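Local coordinates for protein cysteine protease S273R (African swine fever virus pig/Kenya/KEN-50/1950, PDB 6LJ9) that probably acts as a SUMO-1-type cysteine protease that cleaves the viral polyprotein precursors pp220 and pp62 into core-shell proteins and dampens host innate immunity, at residues Ser35-Lys40 with Asp46-Val51; Pro55-Tyr60 with Leu66-Glu71; Phe76-Pro81 with Ile93-Gln98; Ile172-Arg177 with Gln206-Ile211. All blocks are in the same frame, centred on the assembly; numbering follows the deposited sequence.

Contact 1 of 4, residues Ser35-Lys40 with Asp46-Val51; sequences SFLQKK and DSESCV
V51, on the short helix 48-51, meets F36, L37 and K40 with its forked side chain, an example of how one beta-branched residue can join two segments between which no hydrogen bond runs. The tight part lies at the fork. With CG1 anti to the backbone N (chi1 173°) and CG2 anti to the carbonyl carbon, the two methyls divide the work: CG2 rests on K40 CB at 3.6 Å, while CG1 lies 3.8 Å from L37 CD2 and 4.2 Å from F36 CB. L37 and V51 cross at about a right angle, and the CD2 methyl of L37 also borders E48 CG at 4.2 Å, filling the angle between two residues one turn apart on the helix.

The other side is looser. The backbones come nearest at K40 and D46, whose CA atoms are 6.4 Å apart, yet D46 is exposed and its side chain starts off away from 35-40. K40 contributes its CB before its chain bends near the end, and E48 carries its carboxylate off to S23 OG and the backbone N of C24. On the solvent side of 35-40, K39 NZ makes a weak 3.3 Å bond to S35 OG.

Helix 55-64 packs against this small apolar patch: V57 touches both V51 and F36, and the ring of F36 meets Y60 edge-to-face, making the contact part of a cluster of short N-terminal helices.

Contact 2 of 4, residues Pro55-Tyr60 with Leu66-Glu71; sequences PAVKAY and LDLSKE
L68 lays its CD1 methyl against V57, touching backbone and side chain alike: CD1 is 4.1 Å from V57 O and 4.1 Å from V57 CG1, with K58 CA just beyond at 4.3 Å. The two side chains cross at about a right angle. The torsions of L68 put CD1 there. Its CG stands anti to the carbonyl carbon, and CD1 continues anti to CA (chi2 -171°), making CD1 the branch that arrives at helix 55-64. V57 answers with a single methyl, CG1, rather than with its whole fork.

The backbones keep a greater distance, 7.5 Å between the CA atoms of K58 and L68. K58 borders the contact with the base of its chain, its extended aliphatic part running out toward solvent. D67 occupies the N-cap, where its OD1 accepts a weak 3.3 Å capping bond from K70 N, at the start of helix 68-75. Farther along, E71 OE2 is held by the backbone N of S26.

A61 and I52 also touch L68, and L33 touches V57, so the methyls meet in apolar surroundings. Since no polar bond spans the two segments, their mutual hold rests on burial and van der Waals contact, while the helical backbone bonds and the capping bond stay within each segment.

Contact 3 of 4, residues Phe76-Pro81 with Ile93-Gln98; sequences FKAPGP and IDETLQ
The extended segment 76-81 passes along helix 90-103 in roughly the opposite direction, and the two come closest at A78 and T96, whose CA atoms are 5.9 Å apart. So short a spacing suits a small residue at the crossing. A78 points its CB at the helix, 3.8 Å from E95 CB and 4.0 Å from T96 OG1. E95 reaches out from the helix with an extended chain, crossing the ring of P79 at about a right angle; its OE1 lies 3.8 Å from P79 CD, a van der Waals approach.

The polar link is indirect. A water accepts from A78 N at 3.1 Å and donates to T96 OG1 at 3.1 Å, bridging strand and helix where a direct bond is lacking. T96 holds its OG1 anti to the carbonyl carbon (chi1 -66°), which turns the hydroxyl back along the helix to N92 O, its strongest partner, while leaving it able to accept from the water. R99 adds a second tie, bonding F76 O as well as E95 O.

The backbone of A78 also bonds to that of R271, in the short, weakly bonded parallel pairing of 78-79 with 270-271. Helix 90-103 meanwhile sets I93 and L97 on L237 of helix 232-244, which begins at C232, the inferred nucleophile; a nucleophilic cysteine at a helix start is characteristic of papain-like clan CA proteases.

Contact 4 of 4, residues Ile172-Arg177 with Gln206-Ile211; sequences IFVDMR and QQLLKI
M176 and L208, with CA atoms 8.9 Å apart, mark the nearest backbone approach between strand 169-175, which M176 directly follows, and helix 195-208. This is the helix-on-sheet layering of an alpha/beta fold: the strand is the middle one of the mixed five-stranded sheet in the Ulp1-type catalytic domain. L208 is shared between two partners. Its CD1 meets V174 CG1 tip to tip at 3.9 Å, whereas CD2 lies 3.7 Å from SE of M176, a selenomethionine in this Se-Met protein, which crosses the leucine at about a right angle. W181 and M129 touch both M176 and L208 and enlarge the apolar layer.

The other face of the strand is handled differently. F173 packs on helix 232-244, and D175, turned from L208, pairs with R243 of that helix as well as with R177. G178 of the second subunit packs against D175 and R177. Where the strand ends, D175 OD1 closes an Asx turn by accepting from R177 N at 3.1 Å. The guanidinium then grips the carboxylate side-on, with R177 NH2 donating to D175 OD2 at 3.0 Å and R177 NE to D175 OD1 at 2.7 Å; R177 N and NE approach that one oxygen from opposite faces of the carboxylate plane.

How the contacts relate
Contacts 1, 2 and 3 form a continuous series, while contact 4 touches none of them. Contacts 1 and 2, about 12 Å apart by centres, touch directly, with V51 O 3.2 Å from V57 CB. F76 joins both to contact 3: its CE2 lies 3.7 Å from S49 N, and its CD1 3.2 Å from E71 O. Contact 4, about 46 Å from contact 1 between centres, is across the chain's centre from contacts 1 and 2. Contact 3 occupies the middle, its nearest atoms about 7 Å from contact 4 (centres about 26 Å). None includes the inferred catalytic residues H168, N187 and C232, but contacts 3 and 4 border helix 232-244, at L237 and R243 respectively.

Contact 1 of 4, residues Ser35-Lys40 with Asp46-Val51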
loop_
_atom_site.group_PDB
_atom_site.type_symbol
_atom_site.label_atom_id
_atom_site.label_comp_id
_atom_site.label_asym_id
_atom_site.label_seq_id
_atom_site.Cartn_x
_atom_site.Cartn_y
_atom_site.Cartn_z
ATOM N N SER B 35 -17.225 -31.643 13.073
ATOM C CA SER B 35 -18.464 -32.413 13.049
ATOM C C SER B 35 -19.609 -31.597 12.462
ATOM O O SER B 35 -20.379 -32.102 11.637
ATOM C CB SER B 35 -18.814 -32.888 14.458
ATOM O OG SER B 35 -20.102 -33.479 14.489
ATOM N N PHE B 36 -19.738 -30.333 12.875
ATOM C CA PHE B 36 -20.829 -29.502 12.381
ATOM C C PHE B 36 -20.583 -29.038 10.951
ATOM O O PHE B 36 -21.536 -28.891 10.176
ATOM C CB PHE B 36 -21.029 -28.293 13.296
ATOM C CG PHE B 36 -21.595 -28.635 14.644
ATOM C CD1 PHE B 36 -22.954 -28.853 14.802
ATOM C CD2 PHE B 36 -20.773 -28.724 15.755
ATOM C CE1 PHE B 36 -23.480 -29.161 16.041
ATOM C CE2 PHE B 36 -21.294 -29.031 16.997
ATOM C CZ PHE B 36 -22.650 -29.252 17.140
ATOM N N LEU B 37 -19.321 -28.805 10.583
ATOM C CA LEU B 37 -19.024 -28.247 9.267
ATOM C C LEU B 37 -19.333 -29.229 8.143
ATOM O O LEU B 37 -19.747 -28.808 7.057
ATOM C CB LEU B 37 -17.560 -27.813 9.201
ATOM C CG LEU B 37 -17.192 -26.543 9.972
ATOM C CD1 LEU B 37 -15.684 -26.384 10.041
ATOM C CD2 LEU B 37 -17.832 -25.323 9.327
ATOM N N GLN B 38 -19.142 -30.527 8.377
ATOM C CA GLN B 38 -19.345 -31.514 7.323
ATOM C C GLN B 38 -20.799 -31.945 7.178
ATOM O O GLN B 38 -21.119 -32.673 6.232
ATOM C CB GLN B 38 -18.459 -32.736 7.574
ATOM C CG GLN B 38 -16.978 -32.399 7.671
ATOM C CD GLN B 38 -16.085 -33.596 7.424
ATOM O OE1 GLN B 38 -16.286 -34.348 6.470
ATOM N NE2 GLN B 38 -15.090 -33.782 8.284
ATOM N N LYS B 39 -21.680 -31.518 8.078
ATOM C CA LYS B 39 -23.118 -31.737 7.965
ATOM C C LYS B 39 -23.856 -30.403 7.954
ATOM O O LYS B 39 -24.958 -30.271 8.493
ATOM C CB LYS B 39 -23.624 -32.637 9.090
ATOM C CG LYS B 39 -23.373 -32.095 10.488
ATOM C CD LYS B 39 -23.683 -33.135 11.551
ATOM C CE LYS B 39 -23.391 -32.598 12.941
ATOM N NZ LYS B 39 -23.357 -33.688 13.953
ATOM N N LYS B 40 -23.248 -29.397 7.319
ATOM C CA LYS B 40 -23.793 -28.043 7.350
ATOM C C LYS B 40 -25.129 -27.941 6.624
ATOM O O LYS B 40 -25.955 -27.091 6.974
ATOM C CB LYS B 40 -22.784 -27.063 6.747
ATOM C CG LYS B 40 -22.411 -27.353 5.302
ATOM C CD LYS B 40 -21.210 -26.526 4.873
ATOM C CE LYS B 40 -20.988 -26.619 3.375
ATOM N NZ LYS B 40 -20.902 -28.032 2.922
ATOM N N ASP B 46 -25.097 -23.229 4.100
ATOM C CA ASP B 46 -24.230 -23.456 2.948
ATOM C C ASP B 46 -23.036 -22.511 2.997
ATOM O O ASP B 46 -22.587 -21.994 1.970
ATOM C CB ASP B 46 -24.994 -23.308 1.630
ATOM C CG ASP B 46 -25.513 -21.902 1.404
ATOM O OD1 ASP B 46 -25.514 -21.103 2.361
ATOM O OD2 ASP B 46 -25.912 -21.593 0.259
ATOM N N SER B 47 -22.516 -22.268 4.197
ATOM C CA SER B 47 -21.363 -21.400 4.392
ATOM C C SER B 47 -20.868 -21.584 5.818
ATOM O O SER B 47 -21.625 -21.974 6.711
ATOM C CB SER B 47 -21.703 -19.928 4.129
ATOM O OG SER B 47 -22.624 -19.437 5.087
ATOM N N GLU B 48 -19.581 -21.294 6.019
ATOM C CA GLU B 48 -19.000 -21.403 7.352
ATOM C C GLU B 48 -19.575 -20.364 8.304
ATOM O O GLU B 48 -19.724 -20.636 9.501
ATOM C CB GLU B 48 -17.481 -21.274 7.274
ATOM C CG GLU B 48 -16.807 -22.378 6.477
ATOM C CD GLU B 48 -15.307 -22.193 6.381
ATOM O OE1 GLU B 48 -14.842 -21.036 6.465
ATOM O OE2 GLU B 48 -14.591 -23.204 6.228
ATOM N N SER B 49 -19.903 -19.173 7.795
ATOM C CA SER B 49 -20.497 -18.145 8.641
ATOM C C SER B 49 -21.885 -18.547 9.125
ATOM O O SER B 49 -22.269 -18.211 10.250
ATOM C CB SER B 49 -20.558 -16.812 7.894
ATOM O OG SER B 49 -21.335 -16.922 6.713
ATOM N N CYS B 50 -22.647 -19.261 8.293
ATOM C CA CYS B 50 -23.944 -19.762 8.735
ATOM C C CYS B 50 -23.793 -20.859 9.780
ATOM O O CYS B 50 -24.661 -21.011 10.648
ATOM C CB CYS B 50 -24.745 -20.278 7.541
ATOM S SG CYS B 50 -25.121 -19.035 6.289
ATOM N N VAL B 51 -22.704 -21.628 9.715
ATOM C CA VAL B 51 -22.494 -22.706 10.676
ATOM C C VAL B 51 -22.210 -22.140 12.061
ATOM O O VAL B 51 -22.865 -22.502 13.045
ATOM C CB VAL B 51 -21.360 -23.633 10.206
ATOM C CG1 VAL B 51 -21.020 -24.643 11.292
ATOM C CG2 VAL B 51 -21.750 -24.342 8.921
#

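Contact 2 of 4, residues Pro55-Tyr60 with Leu66-Glu71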
loop_
_atom_site.group_PDB
_atom_site.type_symbol
_atom_site.label_atom_id
_atom_site.label_comp_id
_atom_site.label_asym_id
_atom_site.label_seq_id
_atom_site.Cartn_x
_atom_site.Cartn_y
_atom_site.Cartn_z
ATOM N N PRO B 55 -27.562 -21.925 16.205
ATOM C CA PRO B 55 -27.698 -22.001 17.670
ATOM C C PRO B 55 -27.113 -23.265 18.278
ATOM O O PRO B 55 -26.628 -23.222 19.416
ATOM C CB PRO B 55 -29.217 -21.917 17.884
ATOM C CG PRO B 55 -29.815 -22.331 16.574
ATOM C CD PRO B 55 -28.867 -21.833 15.531
ATOM N N ALA B 56 -27.139 -24.388 17.559
ATOM C CA ALA B 56 -26.539 -25.611 18.082
ATOM C C ALA B 56 -25.019 -25.504 18.132
ATOM O O ALA B 56 -24.385 -26.012 19.065
ATOM C CB ALA B 56 -26.965 -26.812 17.240
ATOM N N VAL B 57 -24.417 -24.850 17.136
ATOM C CA VAL B 57 -22.969 -24.664 17.137
ATOM C C VAL B 57 -22.563 -23.655 18.204
ATOM O O VAL B 57 -21.504 -23.783 18.829
ATOM C CB VAL B 57 -22.484 -24.241 15.738
ATOM C CG1 VAL B 57 -20.975 -24.037 15.729
ATOM C CG2 VAL B 57 -22.894 -25.275 14.701
ATOM N N LYS B 58 -23.397 -22.635 18.429
ATOM C CA LYS B 58 -23.111 -21.660 19.478
ATOM C C LYS B 58 -23.080 -22.320 20.851
ATOM O O LYS B 58 -22.258 -21.962 21.703
ATOM C CB LYS B 58 -24.147 -20.537 19.452
ATOM C CG LYS B 58 -24.000 -19.566 18.292
ATOM C CD LYS B 58 -25.089 -18.504 18.336
ATOM C CE LYS B 58 -24.850 -17.417 17.301
ATOM N NZ LYS B 58 -25.933 -16.395 17.312
ATOM N N ALA B 59 -23.968 -23.289 21.084
ATOM C CA ALA B 59 -23.984 -23.983 22.367
ATOM C C ALA B 59 -22.763 -24.880 22.524
ATOM O O ALA B 59 -22.161 -24.935 23.603
ATOM C CB ALA B 59 -25.272 -24.793 22.509
ATOM N N TYR B 60 -22.381 -25.588 21.457
ATOM C CA TYR B 60 -21.194 -26.434 21.517
ATOM C C TYR B 60 -19.934 -25.598 21.698
ATOM O O TYR B 60 -18.993 -26.018 22.383
ATOM C CB TYR B 60 -21.096 -27.291 20.253
ATOM C CG TYR B 60 -19.960 -28.291 20.269
ATOM C CD1 TYR B 60 -20.128 -29.552 20.826
ATOM C CD2 TYR B 60 -18.723 -27.978 19.721
ATOM C CE1 TYR B 60 -19.094 -30.471 20.843
ATOM C CE2 TYR B 60 -17.683 -28.890 19.732
ATOM C CZ TYR B 60 -17.875 -30.135 20.294
ATOM O OH TYR B 60 -16.844 -31.046 20.307
ATOM N N LEU B 66 -14.928 -21.681 22.829
ATOM C CA LEU B 66 -14.503 -21.105 21.561
ATOM C C LEU B 66 -15.205 -19.770 21.353
ATOM O O LEU B 66 -16.434 -19.685 21.459
ATOM C CB LEU B 66 -14.816 -22.050 20.401
ATOM C CG LEU B 66 -14.396 -23.511 20.570
ATOM C CD1 LEU B 66 -14.852 -24.323 19.373
ATOM C CD2 LEU B 66 -12.893 -23.630 20.768
ATOM N N ASP B 67 -14.424 -18.732 21.059
ATOM C CA ASP B 67 -14.962 -17.394 20.821
ATOM C C ASP B 67 -15.355 -17.301 19.352
ATOM O O ASP B 67 -14.553 -16.935 18.491
ATOM C CB ASP B 67 -13.947 -16.325 21.209
ATOM C CG ASP B 67 -14.547 -14.932 21.241
ATOM O OD1 ASP B 67 -15.753 -14.792 20.951
ATOM O OD2 ASP B 67 -13.811 -13.976 21.561
ATOM N N LEU B 68 -16.614 -17.639 19.061
ATOM C CA LEU B 68 -17.106 -17.545 17.691
ATOM C C LEU B 68 -17.333 -16.100 17.269
ATOM O O LEU B 68 -17.222 -15.781 16.079
ATOM C CB LEU B 68 -18.401 -18.342 17.534
ATOM C CG LEU B 68 -18.312 -19.861 17.680
ATOM C CD1 LEU B 68 -19.630 -20.512 17.288
ATOM C CD2 LEU B 68 -17.166 -20.414 16.848
ATOM N N SER B 69 -17.654 -15.218 18.219
ATOM C CA SER B 69 -17.887 -13.818 17.877
ATOM C C SER B 69 -16.616 -13.159 17.356
ATOM O O SER B 69 -16.670 -12.318 16.451
ATOM C CB SER B 69 -18.425 -13.060 19.091
ATOM O OG SER B 69 -19.664 -13.593 19.524
ATOM N N LYS B 70 -15.462 -13.528 17.914
ATOM C CA LYS B 70 -14.204 -12.980 17.418
ATOM C C LYS B 70 -13.840 -13.561 16.059
ATOM O O LYS B 70 -13.162 -12.900 15.265
ATOM C CB LYS B 70 -13.082 -13.234 18.425
ATOM C CG LYS B 70 -11.832 -12.408 18.170
ATOM C CD LYS B 70 -10.953 -12.333 19.407
ATOM C CE LYS B 70 -9.850 -11.302 19.226
ATOM N NZ LYS B 70 -10.407 -9.961 18.899
ATOM N N GLU B 71 -14.277 -14.789 15.774
ATOM C CA GLU B 71 -14.041 -15.370 14.457
ATOM C C GLU B 71 -14.823 -14.622 13.385
ATOM O O GLU B 71 -14.321 -14.406 12.275
ATOM C CB GLU B 71 -14.421 -16.852 14.464
ATOM C CG GLU B 71 -13.793 -17.672 13.350
ATOM C CD GLU B 71 -12.436 -18.231 13.732
ATOM O OE1 GLU B 71 -11.902 -17.831 14.788
ATOM O OE2 GLU B 71 -11.909 -19.079 12.984
#

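Contact 3 of 4, residues Phe76-Pro81 with Ile93-Gln98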
loop_
_atom_site.group_PDB
_atom_site.type_symbol
_atom_site.label_atom_id
_atom_site.label_comp_id
_atom_site.label_asym_id
_atom_site.label_seq_id
_atom_site.Cartn_x
_atom_site.Cartn_y
_atom_site.Cartn_z
ATOM N N PHE B 76 -14.072 -12.941 8.925
ATOM C CA PHE B 76 -15.158 -12.893 7.960
ATOM C C PHE B 76 -15.453 -11.448 7.584
ATOM O O PHE B 76 -15.086 -10.509 8.298
ATOM C CB PHE B 76 -16.433 -13.548 8.511
ATOM C CG PHE B 76 -16.362 -15.046 8.593
ATOM C CD1 PHE B 76 -15.786 -15.666 9.690
ATOM C CD2 PHE B 76 -16.883 -15.834 7.580
ATOM C CE1 PHE B 76 -15.723 -17.044 9.772
ATOM C CE2 PHE B 76 -16.824 -17.212 7.656
ATOM C CZ PHE B 76 -16.243 -17.818 8.754
ATOM N N LYS B 77 -16.120 -11.278 6.447
ATOM C CA LYS B 77 -16.583 -9.959 6.057
ATOM C C LYS B 77 -17.770 -9.546 6.927
ATOM O O LYS B 77 -18.359 -10.353 7.651
ATOM C CB LYS B 77 -16.957 -9.936 4.576
ATOM C CG LYS B 77 -15.767 -10.068 3.639
ATOM C CD LYS B 77 -16.199 -10.101 2.182
ATOM C CE LYS B 77 -14.996 -10.102 1.250
ATOM N NZ LYS B 77 -15.388 -10.290 -0.175
ATOM N N ALA B 78 -18.114 -8.264 6.854
ATOM C CA ALA B 78 -19.184 -7.735 7.681
ATOM C C ALA B 78 -20.529 -8.333 7.268
ATOM O O ALA B 78 -20.739 -8.663 6.099
ATOM C CB ALA B 78 -19.238 -6.214 7.573
ATOM N N PRO B 79 -21.451 -8.493 8.214
ATOM C CA PRO B 79 -22.794 -8.956 7.852
ATOM C C PRO B 79 -23.587 -7.853 7.173
ATOM O O PRO B 79 -23.429 -6.667 7.472
ATOM C CB PRO B 79 -23.411 -9.337 9.202
ATOM C CG PRO B 79 -22.718 -8.443 10.178
ATOM C CD PRO B 79 -21.306 -8.298 9.667
ATOM N N GLY B 80 -24.449 -8.257 6.244
ATOM C CA GLY B 80 -25.260 -7.316 5.511
ATOM C C GLY B 80 -26.057 -7.954 4.392
ATOM O O GLY B 80 -25.938 -9.152 4.112
ATOM N N PRO B 81 -26.894 -7.153 3.726
ATOM C CA PRO B 81 -27.706 -7.679 2.619
ATOM C C PRO B 81 -26.858 -8.128 1.440
ATOM O O PRO B 81 -26.655 -7.373 0.483
ATOM C CB PRO B 81 -28.604 -6.490 2.249
ATOM C CG PRO B 81 -27.853 -5.286 2.719
ATOM C CD PRO B 81 -27.120 -5.715 3.953
ATOM N N ILE B 93 -21.833 -0.090 6.553
ATOM C CA ILE B 93 -20.790 0.689 5.897
ATOM C C ILE B 93 -19.596 0.889 6.822
ATOM O O ILE B 93 -18.442 0.800 6.390
ATOM C CB ILE B 93 -21.369 2.029 5.412
ATOM C CG1 ILE B 93 -22.478 1.781 4.388
ATOM C CG2 ILE B 93 -20.274 2.907 4.830
ATOM C CD1 ILE B 93 -23.246 3.022 4.001
ATOM N N ASP B 94 -19.850 1.158 8.105
ATOM C CA ASP B 94 -18.757 1.383 9.046
ATOM C C ASP B 94 -17.907 0.130 9.205
ATOM O O ASP B 94 -16.672 0.191 9.165
ATOM C CB ASP B 94 -19.314 1.827 10.399
ATOM C CG ASP B 94 -18.239 2.358 11.326
ATOM O OD1 ASP B 94 -17.539 3.317 10.939
ATOM O OD2 ASP B 94 -18.099 1.821 12.446
ATOM N N GLU B 95 -18.556 -1.021 9.380
ATOM C CA GLU B 95 -17.833 -2.271 9.569
ATOM C C GLU B 95 -17.148 -2.747 8.294
ATOM O O GLU B 95 -16.202 -3.538 8.373
ATOM C CB GLU B 95 -18.790 -3.341 10.095
ATOM C CG GLU B 95 -19.395 -2.991 11.446
ATOM C CD GLU B 95 -20.590 -3.853 11.794
ATOM O OE1 GLU B 95 -20.827 -4.853 11.086
ATOM O OE2 GLU B 95 -21.295 -3.529 12.773
ATOM N N THR B 96 -17.598 -2.285 7.126
ATOM C CA THR B 96 -16.918 -2.629 5.881
ATOM C C THR B 96 -15.651 -1.799 5.700
ATOM O O THR B 96 -14.592 -2.336 5.357
ATOM C CB THR B 96 -17.862 -2.436 4.691
ATOM O OG1 THR B 96 -18.936 -3.381 4.772
ATOM C CG2 THR B 96 -17.119 -2.633 3.376
ATOM N N LEU B 97 -15.743 -0.486 5.933
ATOM C CA LEU B 97 -14.575 0.377 5.787
ATOM C C LEU B 97 -13.524 0.084 6.850
ATOM O O LEU B 97 -12.327 0.259 6.600
ATOM C CB LEU B 97 -14.995 1.846 5.842
ATOM C CG LEU B 97 -15.937 2.313 4.730
ATOM C CD1 LEU B 97 -16.203 3.804 4.852
ATOM C CD2 LEU B 97 -15.363 1.976 3.363
ATOM N N GLN B 98 -13.951 -0.358 8.037
ATOM C CA GLN B 98 -12.993 -0.777 9.054
ATOM C C GLN B 98 -12.207 -2.007 8.616
ATOM O O GLN B 98 -11.039 -2.158 8.992
ATOM C CB GLN B 98 -13.712 -1.049 10.375
ATOM C CG GLN B 98 -14.146 0.203 11.121
ATOM C CD GLN B 98 -14.976 -0.112 12.349
ATOM O OE1 GLN B 98 -15.794 -1.032 12.340
ATOM N NE2 GLN B 98 -14.767 0.648 13.417
HETATM O O HOH W 1 -17.569 -6.114 4.735
#

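Contact 4 of 4, residues Ile172-Arg177 with Gln206-Ile211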
loop_
_atom_site.group_PDB
_atom_site.type_symbol
_atom_site.label_atom_id
_atom_site.label_comp_id
_atom_site.label_asym_id
_atom_site.label_seq_id
_atom_site.Cartn_x
_atom_site.Cartn_y
_atom_site.Cartn_z
ATOM N N ILE B 172 -17.313 10.025 -0.462
ATOM C CA ILE B 172 -16.301 11.074 -0.479
ATOM C C ILE B 172 -14.937 10.407 -0.379
ATOM O O ILE B 172 -14.689 9.628 0.547
ATOM C CB ILE B 172 -16.492 12.091 0.664
ATOM C CG1 ILE B 172 -17.656 13.036 0.353
ATOM C CG2 ILE B 172 -15.207 12.873 0.911
ATOM C CD1 ILE B 172 -17.712 14.263 1.247
ATOM N N PHE B 173 -14.059 10.706 -1.334
ATOM C CA PHE B 173 -12.736 10.100 -1.394
ATOM C C PHE B 173 -11.690 11.187 -1.591
ATOM O O PHE B 173 -11.834 12.037 -2.474
ATOM C CB PHE B 173 -12.652 9.069 -2.523
ATOM C CG PHE B 173 -11.415 8.221 -2.475
ATOM C CD1 PHE B 173 -11.343 7.129 -1.627
ATOM C CD2 PHE B 173 -10.324 8.516 -3.276
ATOM C CE1 PHE B 173 -10.207 6.347 -1.577
ATOM C CE2 PHE B 173 -9.184 7.737 -3.231
ATOM C CZ PHE B 173 -9.125 6.651 -2.380
ATOM N N VAL B 174 -10.647 11.155 -0.767
ATOM C CA VAL B 174 -9.530 12.087 -0.857
ATOM C C VAL B 174 -8.301 11.280 -1.248
ATOM O O VAL B 174 -7.831 10.432 -0.478
ATOM C CB VAL B 174 -9.302 12.842 0.458
ATOM C CG1 VAL B 174 -8.089 13.754 0.345
ATOM C CG2 VAL B 174 -10.542 13.636 0.835
ATOM N N ASP B 175 -7.780 11.534 -2.444
ATOM C CA ASP B 175 -6.631 10.809 -2.970
ATOM C C ASP B 175 -5.397 11.691 -2.817
ATOM O O ASP B 175 -5.270 12.715 -3.497
ATOM C CB ASP B 175 -6.860 10.417 -4.428
ATOM C CG ASP B 175 -5.803 9.465 -4.954
ATOM O OD1 ASP B 175 -4.881 9.104 -4.192
ATOM O OD2 ASP B 175 -5.898 9.073 -6.135
HETATM N N MSE B 176 -4.497 11.297 -1.923
HETATM C CA MSE B 176 -3.267 12.042 -1.681
HETATM C C MSE B 176 -2.045 11.213 -2.070
HETATM O O MSE B 176 -0.970 11.363 -1.489
HETATM C CB MSE B 176 -3.178 12.462 -0.212
HETATM C CG MSE B 176 -4.306 13.377 0.239
HETATM SE SE MSE B 176 -4.405 13.565 2.179
HETATM C CE MSE B 176 -5.091 11.794 2.618
ATOM N N ARG B 177 -2.224 10.337 -3.059
ATOM C CA ARG B 177 -1.148 9.477 -3.539
ATOM C C ARG B 177 -0.402 10.075 -4.724
ATOM O O ARG B 177 0.815 9.900 -4.837
ATOM C CB ARG B 177 -1.705 8.104 -3.931
ATOM C CG ARG B 177 -2.287 7.299 -2.781
ATOM C CD ARG B 177 -3.078 6.108 -3.297
ATOM N NE ARG B 177 -4.208 6.530 -4.120
ATOM C CZ ARG B 177 -5.137 5.706 -4.592
ATOM N NH1 ARG B 177 -5.074 4.410 -4.322
ATOM N NH2 ARG B 177 -6.132 6.178 -5.333
ATOM N N GLN B 206 -7.899 23.798 1.473
ATOM C CA GLN B 206 -6.988 24.775 2.061
ATOM C C GLN B 206 -5.994 24.107 3.001
ATOM O O GLN B 206 -4.821 24.498 3.059
ATOM C CB GLN B 206 -7.773 25.859 2.796
ATOM C CG GLN B 206 -8.452 26.852 1.876
ATOM C CD GLN B 206 -7.468 27.598 0.999
ATOM O OE1 GLN B 206 -6.413 28.033 1.461
ATOM N NE2 GLN B 206 -7.804 27.742 -0.278
ATOM N N GLN B 207 -6.447 23.101 3.752
ATOM C CA GLN B 207 -5.539 22.358 4.620
ATOM C C GLN B 207 -4.473 21.639 3.804
ATOM O O GLN B 207 -3.276 21.735 4.101
ATOM C CB GLN B 207 -6.325 21.362 5.474
ATOM C CG GLN B 207 -7.218 22.003 6.523
ATOM C CD GLN B 207 -7.928 20.978 7.387
ATOM O OE1 GLN B 207 -8.108 19.827 6.986
ATOM N NE2 GLN B 207 -8.332 21.391 8.581
ATOM N N LEU B 208 -4.890 20.921 2.759
ATOM C CA LEU B 208 -3.938 20.157 1.959
ATOM C C LEU B 208 -3.024 21.062 1.144
ATOM O O LEU B 208 -1.905 20.661 0.803
ATOM C CB LEU B 208 -4.684 19.186 1.045
ATOM C CG LEU B 208 -5.397 18.043 1.770
ATOM C CD1 LEU B 208 -6.101 17.131 0.780
ATOM C CD2 LEU B 208 -4.408 17.260 2.622
ATOM N N LEU B 209 -3.470 22.279 0.825
ATOM C CA LEU B 209 -2.610 23.229 0.127
ATOM C C LEU B 209 -1.443 23.703 0.981
ATOM O O LEU B 209 -0.548 24.375 0.455
ATOM C CB LEU B 209 -3.425 24.433 -0.346
ATOM C CG LEU B 209 -4.170 24.277 -1.673
ATOM C CD1 LEU B 209 -5.020 25.505 -1.957
ATOM C CD2 LEU B 209 -3.188 24.029 -2.808
ATOM N N LYS B 210 -1.433 23.380 2.278
ATOM C CA LYS B 210 -0.313 23.722 3.145
ATOM C C LYS B 210 0.833 22.721 3.045
ATOM O O LYS B 210 1.970 23.068 3.381
ATOM C CB LYS B 210 -0.783 23.824 4.602
ATOM C CG LYS B 210 -1.838 24.900 4.862
ATOM C CD LYS B 210 -2.203 24.955 6.337
ATOM C CE LYS B 210 -2.835 23.639 6.791
ATOM N NZ LYS B 210 -2.937 23.518 8.264
ATOM N N ILE B 211 0.565 21.496 2.591
ATOM C CA ILE B 211 1.590 20.468 2.459
ATOM C C ILE B 211 1.735 19.960 1.033
ATOM O O ILE B 211 2.596 19.113 0.778
ATOM C CB ILE B 211 1.331 19.287 3.418
ATOM C CG1 ILE B 211 0.042 18.562 3.033
ATOM C CG2 ILE B 211 1.256 19.770 4.858
ATOM C CD1 ILE B 211 -0.225 17.329 3.865
#